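Local structure of hypothetical protein Atu1540 (Agrobacterium tumefaciens str. C58, 2HWJ) at residues Pro19-Val24 with Asp67-Val72; Leu31-Trp36 with Ser76-Glu81; Val53-Gly58 with Val83-Val88; Glu132-Arg137 with Ser157-Ala162. The protein is of unknown function but belongs to a putative ParB-like nuclease family of the ParB/sulfiredoxin clan, which suggests that it may act on nucleic acids or nucleotides. All coordinates share one frame; numbering follows the deposited sequence.

Contact 1: Pro19-Val24 with Asp67-Val72; sequences PTQIAV and DHHHLV
Gln-21 lies flat over one face of the His-69 ring, its amide plane only 10° from that of the imidazole. Its CG sits above the middle of the ring, 3.8 Å from the His-69 centroid, as a CH-pi contact, and Gln-21 OE1 reaches across to His-69 CD2 at 3.6 Å. CG stands between the backbone N and the carbonyl carbon of Gln-21 (chi1 67°), which places this methylene over the imidazole. Gln-21 NE2 gives a hydrogen bond to Ala-23 O (2.9 Å), so the amide is held by its own chain while its flat side covers the ring. At the edge of His-69, near the ring plane, CE1 meets Pro-19 CA (3.5 Å) and the backbone N of Thr-20. The polar ends here find backbone carbonyls outside the two segments: Thr-20 OG1 bonds to Leu-65 O and Leu-108 O, and His-69 NE2 makes a weak bond to Leu-65 O. A second CH-pi contact follows one residue on, where Val-24 CG1 rests over the centre of the His-70 ring, 3.8 Å from its centroid. The same methyl touches His-69 CB at 3.7 Å and thus bridges the two histidines. A water in the plane of the His-70 ring lies 3.3 Å from both His-70 NE2 and Gln-21 NE2, accepting from the amide and tying the two segments together without a direct hydrogen bond. With His-68 at the N-cap position, the start of helix 69-77 packs through two histidine rings against the loop and short strand of 19-24, within the putative ParB-like nuclease region.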
loop_
_atom_site.group_PDB
_atom_site.type_symbol
_atom_site.label_atom_id
_atom_site.label_comp_id
_atom_site.label_asym_id
_atom_site.label_seq_id
_atom_site.Cartn_x
_atom_site.Cartn_y
_atom_site.Cartn_z
ATOM N N PRO A 19 -24.935 -0.041 -3.911
ATOM C CA PRO A 19 -23.879 -0.991 -4.233
ATOM C C PRO A 19 -22.683 -0.357 -4.957
ATOM O O PRO A 19 -22.864 0.701 -5.550
ATOM C CB PRO A 19 -24.553 -1.949 -5.235
ATOM C CG PRO A 19 -25.959 -1.861 -4.961
ATOM C CD PRO A 19 -26.258 -0.491 -4.370
ATOM N N THR A 20 -21.502 -1.021 -4.991
ATOM C CA THR A 20 -20.493 -0.502 -5.859
ATOM C C THR A 20 -19.912 -1.574 -6.730
ATOM O O THR A 20 -18.821 -1.436 -7.297
ATOM C CB THR A 20 -19.390 0.371 -5.054
ATOM O OG1 THR A 20 -18.694 -0.439 -4.123
ATOM C CG2 THR A 20 -19.992 1.612 -4.309
ATOM N N GLN A 21 -20.643 -2.661 -6.889
ATOM C CA GLN A 21 -20.267 -3.796 -7.788
ATOM C C GLN A 21 -21.532 -4.460 -8.303
ATOM O O GLN A 21 -22.628 -4.316 -7.736
ATOM C CB GLN A 21 -19.351 -4.806 -7.074
ATOM C CG GLN A 21 -19.982 -5.599 -5.938
ATOM C CD GLN A 21 -18.961 -6.320 -5.117
ATOM O OE1 GLN A 21 -18.086 -5.679 -4.599
ATOM N NE2 GLN A 21 -19.085 -7.654 -4.941
ATOM N N ILE A 22 -21.402 -5.199 -9.386
ATOM C CA ILE A 22 -22.526 -5.746 -10.103
ATOM C C ILE A 22 -22.853 -7.124 -9.598
ATOM O O ILE A 22 -24.014 -7.507 -9.592
ATOM C CB ILE A 22 -22.201 -5.736 -11.580
ATOM C CG1 ILE A 22 -22.134 -4.287 -12.022
ATOM C CG2 ILE A 22 -23.300 -6.359 -12.371
ATOM C CD1 ILE A 22 -21.582 -4.084 -13.293
ATOM N N ALA A 23 -21.848 -7.859 -9.096
ATOM C CA ALA A 23 -22.050 -9.298 -8.811
ATOM C C ALA A 23 -21.489 -9.752 -7.495
ATOM O O ALA A 23 -20.651 -9.079 -6.951
ATOM C CB ALA A 23 -21.583 -10.190 -9.966
ATOM N N VAL A 24 -22.023 -10.859 -6.977
ATOM C CA VAL A 24 -21.484 -11.564 -5.824
ATOM C C VAL A 24 -21.769 -13.042 -6.063
ATOM O O VAL A 24 -22.490 -13.407 -7.007
ATOM C CB VAL A 24 -22.204 -11.182 -4.518
ATOM C CG1 VAL A 24 -21.862 -9.781 -4.059
ATOM C CG2 VAL A 24 -23.779 -11.332 -4.679
ATOM N N ASP A 67 -17.561 -2.353 1.013
ATOM C CA ASP A 67 -17.088 -3.694 1.129
ATOM C C ASP A 67 -18.224 -4.530 1.608
ATOM O O ASP A 67 -19.262 -3.968 2.010
ATOM C CB ASP A 67 -15.982 -3.726 2.193
ATOM C CG ASP A 67 -14.977 -4.784 1.904
ATOM O OD1 ASP A 67 -15.156 -5.467 0.850
ATOM O OD2 ASP A 67 -14.027 -4.933 2.710
ATOM N N HIS A 68 -18.035 -5.838 1.679
ATOM C CA HIS A 68 -19.046 -6.641 2.350
ATOM C C HIS A 68 -20.372 -6.701 1.639
ATOM O O HIS A 68 -21.408 -6.778 2.276
ATOM C CB HIS A 68 -19.257 -6.223 3.799
ATOM C CG HIS A 68 -17.977 -6.109 4.551
ATOM N ND1 HIS A 68 -17.269 -7.212 4.983
ATOM C CD2 HIS A 68 -17.238 -5.026 4.901
ATOM C CE1 HIS A 68 -16.159 -6.814 5.575
ATOM N NE2 HIS A 68 -16.116 -5.499 5.528
ATOM N N HIS A 69 -20.374 -6.653 0.329
ATOM C CA HIS A 69 -21.664 -6.970 -0.383
ATOM C C HIS A 69 -22.311 -8.346 -0.039
ATOM O O HIS A 69 -23.524 -8.459 0.036
ATOM C CB HIS A 69 -21.517 -6.764 -1.873
ATOM C CG HIS A 69 -21.212 -5.339 -2.236
ATOM N ND1 HIS A 69 -22.051 -4.559 -3.009
ATOM C CD2 HIS A 69 -20.164 -4.542 -1.915
ATOM C CE1 HIS A 69 -21.527 -3.352 -3.156
ATOM N NE2 HIS A 69 -20.389 -3.315 -2.494
ATOM N N HIS A 70 -21.506 -9.376 0.174
ATOM C CA HIS A 70 -22.067 -10.682 0.351
ATOM C C HIS A 70 -22.887 -10.586 1.611
ATOM O O HIS A 70 -24.049 -10.910 1.658
ATOM C CB HIS A 70 -20.926 -11.697 0.448
ATOM C CG HIS A 70 -20.197 -11.895 -0.851
ATOM N ND1 HIS A 70 -20.609 -12.802 -1.813
ATOM C CD2 HIS A 70 -19.145 -11.240 -1.395
ATOM C CE1 HIS A 70 -19.822 -12.725 -2.871
ATOM N NE2 HIS A 70 -18.933 -11.779 -2.650
ATOM N N LEU A 71 -22.307 -9.972 2.614
ATOM C CA LEU A 71 -22.883 -9.946 3.933
ATOM C C LEU A 71 -24.084 -9.098 3.862
ATOM O O LEU A 71 -25.143 -9.488 4.383
ATOM C CB LEU A 71 -21.901 -9.353 4.910
ATOM C CG LEU A 71 -22.624 -9.208 6.237
ATOM C CD1 LEU A 71 -23.018 -10.581 6.751
ATOM C CD2 LEU A 71 -21.853 -8.417 7.278
ATOM N N VAL A 72 -23.982 -7.962 3.190
ATOM C CA VAL A 72 -25.182 -7.132 3.129
ATOM C C VAL A 72 -26.369 -7.761 2.361
ATOM O O VAL A 72 -27.540 -7.684 2.832
ATOM C CB VAL A 72 -24.901 -5.667 2.703
ATOM C CG1 VAL A 72 -26.168 -4.906 2.580
ATOM C CG2 VAL A 72 -23.997 -4.952 3.738
HETATM O O HOH W 1 -16.853 -9.333 -3.244
#

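Contact 2: Leu31-Trp36 with Ser76-Glu81; sequences LKRKEW and SKEGVE
Glu-78 OE1 is gripped by two arginines of helix 26-37: Arg-33 NH1 at 2.7 Å, in a salt bridge and hydrogen bond, and Arg-37 NH1 in a second salt bridge. The Arg-33 NH1 donor meets OE1 on the anti side of the carboxylate, 33° out of its plane, whereas the oxygen lies close to the guanidinium plane. Arg-33 is itself tethered by NE, which forms a salt bridge with Glu-30 OE1, so two carboxylates limit how its head can turn. One face of that guanidinium is covered by Lys-77, whose CB stands 3.6 Å from Arg-33 NE, the two side chains crossing at about a right angle. The Lys-77 chain then runs out extended, and its ammonium has a cation-pi partner in Phe-26. Along the helix, one turn on, Trp-36 CG is anti to the backbone N (chi1 166°), which starts its indole toward Glu-78 and Val-80. Its CD1 lies 3.3 Å from Glu-78 CG, and its CZ2 is 3.6 Å from Val-80 CG2. Gly-79, with its positive phi, ends helix 69-77 in a Schellman motif. This surface contact thus joins helix 26-37 to the C-terminal end of helix 69-77, where the chain turns off toward strand 82-90, while Arg-33 and Trp-36 also touch Ala-74 and Leu-75 of that helix.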
loop_
_atom_site.group_PDB
_atom_site.type_symbol
_atom_site.label_atom_id
_atom_site.label_comp_id
_atom_site.label_asym_id
_atom_site.label_seq_id
_atom_site.Cartn_x
_atom_site.Cartn_y
_atom_site.Cartn_z
ATOM N N LEU A 31 -24.383 -19.265 2.415
ATOM C CA LEU A 31 -23.616 -19.630 3.626
ATOM C C LEU A 31 -23.741 -18.551 4.708
ATOM O O LEU A 31 -24.199 -18.861 5.807
ATOM C CB LEU A 31 -22.158 -19.985 3.334
ATOM C CG LEU A 31 -22.075 -21.276 2.489
ATOM C CD1 LEU A 31 -20.615 -21.607 2.183
ATOM C CD2 LEU A 31 -22.830 -22.505 3.103
ATOM N N LYS A 32 -23.403 -17.283 4.398
ATOM C CA LYS A 32 -23.667 -16.202 5.362
ATOM C C LYS A 32 -25.096 -16.284 5.906
ATOM O O LYS A 32 -25.256 -16.316 7.118
ATOM C CB LYS A 32 -23.308 -14.836 4.828
ATOM C CG LYS A 32 -21.822 -14.460 4.995
ATOM C CD LYS A 32 -21.457 -13.586 3.810
ATOM C CE LYS A 32 -20.099 -12.931 3.868
ATOM N NZ LYS A 32 -19.090 -13.611 4.717
ATOM N N ARG A 33 -26.120 -16.399 5.058
ATOM C CA ARG A 33 -27.454 -16.450 5.587
ATOM C C ARG A 33 -27.667 -17.631 6.571
ATOM O O ARG A 33 -28.489 -17.530 7.490
ATOM C CB ARG A 33 -28.437 -16.655 4.480
ATOM C CG ARG A 33 -28.439 -15.719 3.333
ATOM C CD ARG A 33 -29.896 -15.460 3.159
ATOM N NE ARG A 33 -30.580 -15.997 2.010
ATOM C CZ ARG A 33 -31.886 -16.290 2.050
ATOM N NH1 ARG A 33 -32.574 -16.138 3.166
ATOM N NH2 ARG A 33 -32.519 -16.739 0.992
ATOM N N LYS A 34 -27.012 -18.784 6.364
ATOM C CA LYS A 34 -27.172 -19.877 7.339
ATOM C C LYS A 34 -26.590 -19.438 8.644
ATOM O O LYS A 34 -27.271 -19.532 9.649
ATOM C CB LYS A 34 -26.513 -21.221 6.944
ATOM C CG LYS A 34 -27.388 -22.272 6.183
ATOM C CD LYS A 34 -28.350 -23.172 7.018
ATOM C CE LYS A 34 -27.662 -24.360 7.736
ATOM N NZ LYS A 34 -26.409 -24.861 7.085
ATOM N N GLU A 35 -25.339 -18.968 8.617
ATOM C CA GLU A 35 -24.601 -18.665 9.855
ATOM C C GLU A 35 -25.522 -17.791 10.701
ATOM O O GLU A 35 -25.826 -18.122 11.857
ATOM C CB GLU A 35 -23.221 -17.979 9.605
ATOM C CG GLU A 35 -21.904 -18.882 9.683
ATOM C CD GLU A 35 -20.524 -18.057 9.471
ATOM O OE1 GLU A 35 -19.743 -17.927 10.453
ATOM O OE2 GLU A 35 -20.210 -17.511 8.349
ATOM N N TRP A 36 -25.998 -16.715 10.068
ATOM C CA TRP A 36 -26.848 -15.740 10.694
ATOM C C TRP A 36 -28.170 -16.332 11.136
ATOM O O TRP A 36 -28.616 -16.047 12.229
ATOM C CB TRP A 36 -27.099 -14.579 9.744
ATOM C CG TRP A 36 -28.237 -13.704 10.195
ATOM C CD1 TRP A 36 -29.554 -13.871 9.894
ATOM C CD2 TRP A 36 -28.160 -12.542 11.036
ATOM N NE1 TRP A 36 -30.306 -12.898 10.493
ATOM C CE2 TRP A 36 -29.478 -12.061 11.197
ATOM C CE3 TRP A 36 -27.109 -11.877 11.688
ATOM C CZ2 TRP A 36 -29.791 -10.928 11.993
ATOM C CZ3 TRP A 36 -27.406 -10.728 12.493
ATOM C CH2 TRP A 36 -28.745 -10.266 12.624
ATOM N N SER A 76 -29.959 -8.667 3.979
ATOM C CA SER A 76 -31.143 -8.188 3.332
ATOM C C SER A 76 -32.130 -9.323 3.043
ATOM O O SER A 76 -33.317 -9.245 3.425
ATOM C CB SER A 76 -30.767 -7.534 2.055
ATOM O OG SER A 76 -31.995 -7.287 1.467
ATOM N N LYS A 77 -31.630 -10.394 2.415
ATOM C CA LYS A 77 -32.427 -11.588 2.268
ATOM C C LYS A 77 -32.946 -12.159 3.612
ATOM O O LYS A 77 -33.998 -12.799 3.635
ATOM C CB LYS A 77 -31.706 -12.648 1.454
ATOM C CG LYS A 77 -31.485 -12.258 0.021
ATOM C CD LYS A 77 -31.021 -13.521 -0.794
ATOM C CE LYS A 77 -30.827 -13.303 -2.319
ATOM N NZ LYS A 77 -30.681 -14.632 -3.024
ATOM N N GLU A 78 -32.273 -11.913 4.739
ATOM C CA GLU A 78 -32.824 -12.439 6.011
ATOM C C GLU A 78 -33.888 -11.559 6.617
ATOM O O GLU A 78 -34.347 -11.825 7.715
ATOM C CB GLU A 78 -31.730 -12.672 7.060
ATOM C CG GLU A 78 -31.044 -14.012 6.967
ATOM C CD GLU A 78 -32.028 -15.217 6.846
ATOM O OE1 GLU A 78 -31.957 -15.929 5.796
ATOM O OE2 GLU A 78 -32.851 -15.458 7.790
ATOM N N GLY A 79 -34.259 -10.493 5.912
ATOM C CA GLY A 79 -35.249 -9.542 6.428
ATOM C C GLY A 79 -34.668 -8.476 7.375
ATOM O O GLY A 79 -35.411 -7.784 8.049
ATOM N N VAL A 80 -33.348 -8.313 7.432
ATOM C CA VAL A 80 -32.804 -7.367 8.337
ATOM C C VAL A 80 -32.934 -6.020 7.651
ATOM O O VAL A 80 -32.556 -5.934 6.516
ATOM C CB VAL A 80 -31.338 -7.642 8.583
ATOM C CG1 VAL A 80 -30.778 -6.517 9.384
ATOM C CG2 VAL A 80 -31.157 -8.922 9.327
ATOM N N GLU A 81 -33.465 -4.997 8.325
ATOM C CA GLU A 81 -33.696 -3.651 7.735
ATOM C C GLU A 81 -32.532 -2.682 7.752
ATOM O O GLU A 81 -32.305 -1.979 6.796
ATOM C CB GLU A 81 -34.854 -2.943 8.435
ATOM C CG GLU A 81 -35.312 -3.647 9.751
ATOM C CD GLU A 81 -36.738 -3.190 10.188
ATOM O OE1 GLU A 81 -37.084 -1.998 9.896
ATOM O OE2 GLU A 81 -37.490 -4.022 10.772
#

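Contact 3: Val53-Gly58 with Val83-Val88; sequences VPVVAG and VLTSEV
Strands 53-57 and 83-88 run parallel in register, Val-53 beside Thr-85, Pro-54 beside Ser-86 and Val-55 beside Glu-87, with their axes 4.6 Å apart and a pronounced 46° between them. Val-53 uses both its backbone groups, N to Leu-84 O (3.0 Å) and O from Ser-86 N (3.1 Å). Val-55 repeats this: its N makes a weak bond to Ser-86 O, and Val-88 N reaches Val-55 O at 3.0 Å in a nearly straight bond (173°). Pro-54 costs this ladder no donor, since its N is not the one facing strand 83-88. These are two inner strands of the mixed four-strand sheet, flanked by strand 9-13 beside 82-90 and strand 63-65 beside 52-57. On one face, Val-55 CG2 meets Thr-85 CG2 at 3.9 Å, the side chains crossing obliquely, and Thr-85 OG1 bonds to Ser-10 OG. Glu-87, extended along the same face, brings OE2 to 3.4 Å from Ala-57 CB. Pro-54 and Ser-86 lie on the other face, with Pro-54 CB 4.4 Å from Val-88 CG1; Ser-86 also packs on Ile-52 of the second subunit.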
loop_
_atom_site.group_PDB
_atom_site.type_symbol
_atom_site.label_atom_id
_atom_site.label_comp_id
_atom_site.label_asym_id
_atom_site.label_seq_id
_atom_site.Cartn_x
_atom_site.Cartn_y
_atom_site.Cartn_z
ATOM N N VAL A 53 -20.343 -1.639 8.489
ATOM C CA VAL A 53 -19.972 -1.804 7.142
ATOM C C VAL A 53 -19.443 -0.456 6.707
ATOM O O VAL A 53 -19.968 0.560 7.117
ATOM C CB VAL A 53 -21.268 -2.315 6.536
ATOM C CG1 VAL A 53 -21.895 -1.457 5.488
ATOM C CG2 VAL A 53 -21.168 -3.827 6.311
ATOM N N PRO A 54 -18.318 -0.419 5.996
ATOM C CA PRO A 54 -17.744 0.905 5.628
ATOM C C PRO A 54 -18.456 1.487 4.432
ATOM O O PRO A 54 -18.930 0.779 3.567
ATOM C CB PRO A 54 -16.331 0.540 5.202
ATOM C CG PRO A 54 -16.413 -0.725 4.624
ATOM C CD PRO A 54 -17.493 -1.511 5.456
ATOM N N VAL A 55 -18.460 2.776 4.296
ATOM C CA VAL A 55 -19.352 3.435 3.329
ATOM C C VAL A 55 -18.737 4.786 2.920
ATOM O O VAL A 55 -17.855 5.293 3.586
ATOM C CB VAL A 55 -20.614 3.671 4.128
ATOM C CG1 VAL A 55 -21.091 5.133 4.090
ATOM C CG2 VAL A 55 -21.645 2.554 3.948
ATOM N N VAL A 56 -19.165 5.375 1.820
ATOM C CA VAL A 56 -18.581 6.620 1.345
ATOM C C VAL A 56 -19.749 7.518 1.113
ATOM O O VAL A 56 -20.759 7.094 0.657
ATOM C CB VAL A 56 -17.814 6.314 0.001
ATOM C CG1 VAL A 56 -17.847 7.455 -0.963
ATOM C CG2 VAL A 56 -16.398 5.998 0.268
ATOM N N ALA A 57 -19.660 8.784 1.373
ATOM C CA ALA A 57 -20.843 9.598 1.149
ATOM C C ALA A 57 -20.745 10.079 -0.296
ATOM O O ALA A 57 -19.735 10.631 -0.675
ATOM C CB ALA A 57 -20.950 10.766 2.160
ATOM N N GLY A 58 -21.792 9.831 -1.099
ATOM C CA GLY A 58 -21.832 10.263 -2.473
ATOM C C GLY A 58 -22.755 11.406 -2.638
ATOM O O GLY A 58 -23.203 11.987 -1.690
ATOM N N VAL A 83 -28.314 -1.537 8.930
ATOM C CA VAL A 83 -26.996 -2.006 9.278
ATOM C C VAL A 83 -26.153 -0.798 9.786
ATOM O O VAL A 83 -26.298 0.290 9.270
ATOM C CB VAL A 83 -26.333 -2.719 8.090
ATOM C CG1 VAL A 83 -26.061 -1.747 6.884
ATOM C CG2 VAL A 83 -24.990 -3.327 8.502
ATOM N N LEU A 84 -25.287 -0.976 10.780
ATOM C CA LEU A 84 -24.367 0.081 11.197
ATOM C C LEU A 84 -23.345 0.304 10.132
ATOM O O LEU A 84 -22.977 -0.653 9.394
ATOM C CB LEU A 84 -23.613 -0.375 12.399
ATOM C CG LEU A 84 -24.504 -0.730 13.586
ATOM C CD1 LEU A 84 -23.651 -1.127 14.737
ATOM C CD2 LEU A 84 -25.523 0.407 13.904
ATOM N N THR A 85 -22.884 1.538 10.018
ATOM C CA THR A 85 -21.998 1.925 8.947
ATOM C C THR A 85 -21.015 2.937 9.558
ATOM O O THR A 85 -21.278 3.522 10.617
ATOM C CB THR A 85 -22.718 2.815 7.933
ATOM O OG1 THR A 85 -23.340 3.908 8.644
ATOM C CG2 THR A 85 -23.792 2.100 7.129
ATOM N N SER A 86 -19.905 3.176 8.853
ATOM C CA SER A 86 -18.955 4.153 9.241
ATOM C C SER A 86 -18.528 4.788 7.948
ATOM O O SER A 86 -18.056 4.095 7.034
ATOM C CB SER A 86 -17.752 3.496 9.854
ATOM O OG SER A 86 -16.889 4.516 10.305
ATOM N N GLU A 87 -18.755 6.091 7.856
ATOM C CA GLU A 87 -18.384 6.838 6.723
ATOM C C GLU A 87 -16.870 6.967 6.789
ATOM O O GLU A 87 -16.345 7.496 7.762
ATOM C CB GLU A 87 -19.112 8.195 6.776
ATOM C CG GLU A 87 -18.764 9.195 5.685
ATOM C CD GLU A 87 -19.594 10.544 5.782
ATOM O OE1 GLU A 87 -18.988 11.650 6.061
ATOM O OE2 GLU A 87 -20.835 10.496 5.535
ATOM N N VAL A 88 -16.187 6.489 5.750
ATOM C CA VAL A 88 -14.741 6.596 5.628
ATOM C C VAL A 88 -14.250 7.574 4.550
ATOM O O VAL A 88 -13.045 7.654 4.270
ATOM C CB VAL A 88 -14.073 5.250 5.330
ATOM C CG1 VAL A 88 -14.346 4.310 6.439
ATOM C CG2 VAL A 88 -14.550 4.687 3.980
#

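Contact 4: Glu132-Arg137 with Ser157-Ala162; sequences EDDPFR and SEFGWA
At the N-capped start of helix 135-146, Asp-134 and Arg-137 pack on Phe-159 of helix 157-166. Asp-134 CG is anti to the backbone N (chi1 172°), and its OD1 accepts weak capping bonds from Phe-136 N and Arg-137 N, while also forming a salt bridge with Arg-166 NH2. The other oxygen, OD2, comes to the edge of the Phe-159 ring, near its plane, 3.6 Å from CE2. Arg-137 covers a face of the same ring: its CD sits over the middle, 3.6 Å from the Phe-159 centroid, as a CH-pi contact, and its CB and CG lean on CE2 and CZ. The chain bends at chi2 (62°), which puts CD over the ring, and the guanidinium ends up steeply inclined to it, 82° between the planes. Phe-159 CE1 therefore lies at the guanidinium edge, near its plane. Over one guanidinium face stands Glu-158 CB, 3.6 Å from Arg-137 CZ. The Glu-158 carboxylate is almost parallel to that group, but its OE1 remains 4.3 Å from Arg-137 NH2, so it may add general electrostatic attraction without a directed bond. Firmer partners lie outside: Arg-137 NH1 pairs with Glu-28, and Glu-158 OE2 with Arg-144. A turn further along helix 157-166, Ala-162 CB touches Phe-136 O at 3.4 Å and Phe-136 CB at 3.9 Å. Here the two backbones come close, the CA atoms of Phe-136 and Ala-162 lying 4.9 Å apart, in a buried helix-helix contact at an Asp N-cap.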
loop_
_atom_site.group_PDB
_atom_site.type_symbol
_atom_site.label_atom_id
_atom_site.label_comp_id
_atom_site.label_asym_id
_atom_site.label_seq_id
_atom_site.Cartn_x
_atom_site.Cartn_y
_atom_site.Cartn_z
ATOM N N GLU A 132 -26.142 -9.468 -9.175
ATOM C CA GLU A 132 -26.081 -10.655 -10.029
ATOM C C GLU A 132 -25.241 -11.735 -9.379
ATOM O O GLU A 132 -24.360 -11.440 -8.552
ATOM C CB GLU A 132 -25.391 -10.304 -11.326
ATOM C CG GLU A 132 -26.228 -9.498 -12.212
ATOM C CD GLU A 132 -25.513 -9.059 -13.516
ATOM O OE1 GLU A 132 -25.987 -8.053 -14.153
ATOM O OE2 GLU A 132 -24.512 -9.721 -13.925
ATOM N N ASP A 133 -25.453 -12.990 -9.783
ATOM C CA ASP A 133 -24.762 -14.099 -9.117
ATOM C C ASP A 133 -23.576 -14.385 -9.931
ATOM O O ASP A 133 -23.761 -14.783 -11.083
ATOM C CB ASP A 133 -25.658 -15.320 -9.029
ATOM C CG ASP A 133 -24.960 -16.571 -8.425
ATOM O OD1 ASP A 133 -23.941 -16.523 -7.679
ATOM O OD2 ASP A 133 -25.478 -17.678 -8.685
ATOM N N ASP A 134 -22.364 -14.173 -9.383
ATOM C CA ASP A 134 -21.195 -14.688 -10.088
ATOM C C ASP A 134 -20.672 -16.032 -9.491
ATOM O O ASP A 134 -20.008 -16.088 -8.475
ATOM C CB ASP A 134 -20.157 -13.631 -10.397
ATOM C CG ASP A 134 -18.816 -14.219 -10.975
ATOM O OD1 ASP A 134 -18.778 -15.451 -11.305
ATOM O OD2 ASP A 134 -17.770 -13.451 -11.092
ATOM N N PRO A 135 -21.016 -17.148 -10.142
ATOM C CA PRO A 135 -20.666 -18.427 -9.498
ATOM C C PRO A 135 -19.168 -18.611 -9.410
ATOM O O PRO A 135 -18.693 -19.278 -8.496
ATOM C CB PRO A 135 -21.325 -19.508 -10.401
ATOM C CG PRO A 135 -21.568 -18.783 -11.773
ATOM C CD PRO A 135 -21.769 -17.300 -11.416
ATOM N N PHE A 136 -18.386 -18.020 -10.300
ATOM C CA PHE A 136 -16.916 -18.117 -10.052
ATOM C C PHE A 136 -16.481 -17.292 -8.882
ATOM O O PHE A 136 -15.484 -17.646 -8.213
ATOM C CB PHE A 136 -16.054 -17.897 -11.301
ATOM C CG PHE A 136 -16.242 -18.986 -12.293
ATOM C CD1 PHE A 136 -17.255 -18.885 -13.275
ATOM C CD2 PHE A 136 -15.533 -20.199 -12.166
ATOM C CE1 PHE A 136 -17.507 -19.930 -14.149
ATOM C CE2 PHE A 136 -15.784 -21.274 -13.058
ATOM C CZ PHE A 136 -16.768 -21.123 -14.061
ATOM N N ARG A 137 -17.232 -16.227 -8.583
ATOM C CA ARG A 137 -16.894 -15.539 -7.388
ATOM C C ARG A 137 -17.016 -16.493 -6.171
ATOM O O ARG A 137 -16.168 -16.418 -5.237
ATOM C CB ARG A 137 -17.728 -14.310 -7.252
ATOM C CG ARG A 137 -17.486 -13.575 -5.995
ATOM C CD ARG A 137 -16.093 -13.108 -5.923
ATOM N NE ARG A 137 -15.866 -12.405 -4.686
ATOM C CZ ARG A 137 -15.739 -13.016 -3.504
ATOM N NH1 ARG A 137 -15.838 -14.339 -3.428
ATOM N NH2 ARG A 137 -15.546 -12.307 -2.395
ATOM N N SER A 157 -9.093 -9.131 -4.772
ATOM C CA SER A 157 -8.235 -10.333 -4.896
ATOM C C SER A 157 -9.022 -11.460 -5.474
ATOM O O SER A 157 -8.610 -12.087 -6.427
ATOM C CB SER A 157 -7.818 -10.804 -3.519
ATOM O OG SER A 157 -6.743 -11.768 -3.548
ATOM N N GLU A 158 -10.158 -11.738 -4.856
ATOM C CA GLU A 158 -11.028 -12.820 -5.239
ATOM C C GLU A 158 -11.506 -12.728 -6.661
ATOM O O GLU A 158 -11.532 -13.712 -7.376
ATOM C CB GLU A 158 -12.239 -12.890 -4.299
ATOM C CG GLU A 158 -11.940 -13.485 -2.949
ATOM C CD GLU A 158 -11.481 -12.474 -1.927
ATOM O OE1 GLU A 158 -11.396 -11.224 -2.225
ATOM O OE2 GLU A 158 -11.194 -12.964 -0.801
ATOM N N PHE A 159 -11.873 -11.554 -7.081
ATOM C CA PHE A 159 -12.334 -11.438 -8.412
ATOM C C PHE A 159 -11.254 -11.778 -9.455
ATOM O O PHE A 159 -11.576 -12.255 -10.555
ATOM C CB PHE A 159 -13.013 -10.092 -8.624
ATOM C CG PHE A 159 -14.493 -10.117 -8.277
ATOM C CD1 PHE A 159 -14.996 -9.384 -7.199
ATOM C CD2 PHE A 159 -15.385 -10.935 -9.003
ATOM C CE1 PHE A 159 -16.375 -9.433 -6.886
ATOM C CE2 PHE A 159 -16.764 -10.995 -8.700
ATOM C CZ PHE A 159 -17.255 -10.226 -7.652
ATOM N N GLY A 160 -9.983 -11.603 -9.076
ATOM C CA GLY A 160 -8.834 -12.031 -9.890
ATOM C C GLY A 160 -8.740 -13.527 -10.033
ATOM O O GLY A 160 -8.557 -14.063 -11.129
ATOM N N TRP A 161 -8.938 -14.209 -8.922
ATOM C CA TRP A 161 -9.009 -15.669 -8.909
ATOM C C TRP A 161 -10.239 -16.182 -9.659
ATOM O O TRP A 161 -10.140 -17.160 -10.430
ATOM C CB TRP A 161 -8.961 -16.194 -7.475
ATOM C CG TRP A 161 -7.538 -16.151 -6.968
ATOM C CD1 TRP A 161 -6.916 -15.110 -6.333
ATOM C CD2 TRP A 161 -6.541 -17.145 -7.166
ATOM N NE1 TRP A 161 -5.627 -15.416 -6.097
ATOM C CE2 TRP A 161 -5.357 -16.656 -6.598
ATOM C CE3 TRP A 161 -6.546 -18.434 -7.747
ATOM C CZ2 TRP A 161 -4.187 -17.394 -6.563
ATOM C CZ3 TRP A 161 -5.374 -19.176 -7.730
ATOM C CH2 TRP A 161 -4.203 -18.648 -7.126
ATOM N N ALA A 162 -11.377 -15.518 -9.466
ATOM C CA ALA A 162 -12.557 -15.913 -10.198
ATOM C C ALA A 162 -12.359 -15.759 -11.716
ATOM O O ALA A 162 -12.747 -16.610 -12.470
ATOM C CB ALA A 162 -13.776 -15.143 -9.719
#

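In the fold
Contact 1 lies near the middle of the chain and touches each of the other three. Lys-32 of contact 2 brings CE to 3.7 Å from His-70 CB, both contacts sharing helix 69-77. Toward contact 3, His-68 CD2 packs on Pro-54 CD at 3.6 Å, setting the start of that helix against the four-strand sheet. On the side of contact 4, strand 23-24 pairs with strand 132-133 (Val-24 N to Glu-132 O, 2.9 Å), and His-70 NE2 packs at 3.4 Å from Arg-137 NH2. Contacts 3 and 4 are farthest apart, about 23 Å between centres and about 13 Å between nearest atoms. Contacts 2 and 4 do not touch either (nearest atoms about 8 Å), so contact 1 links them.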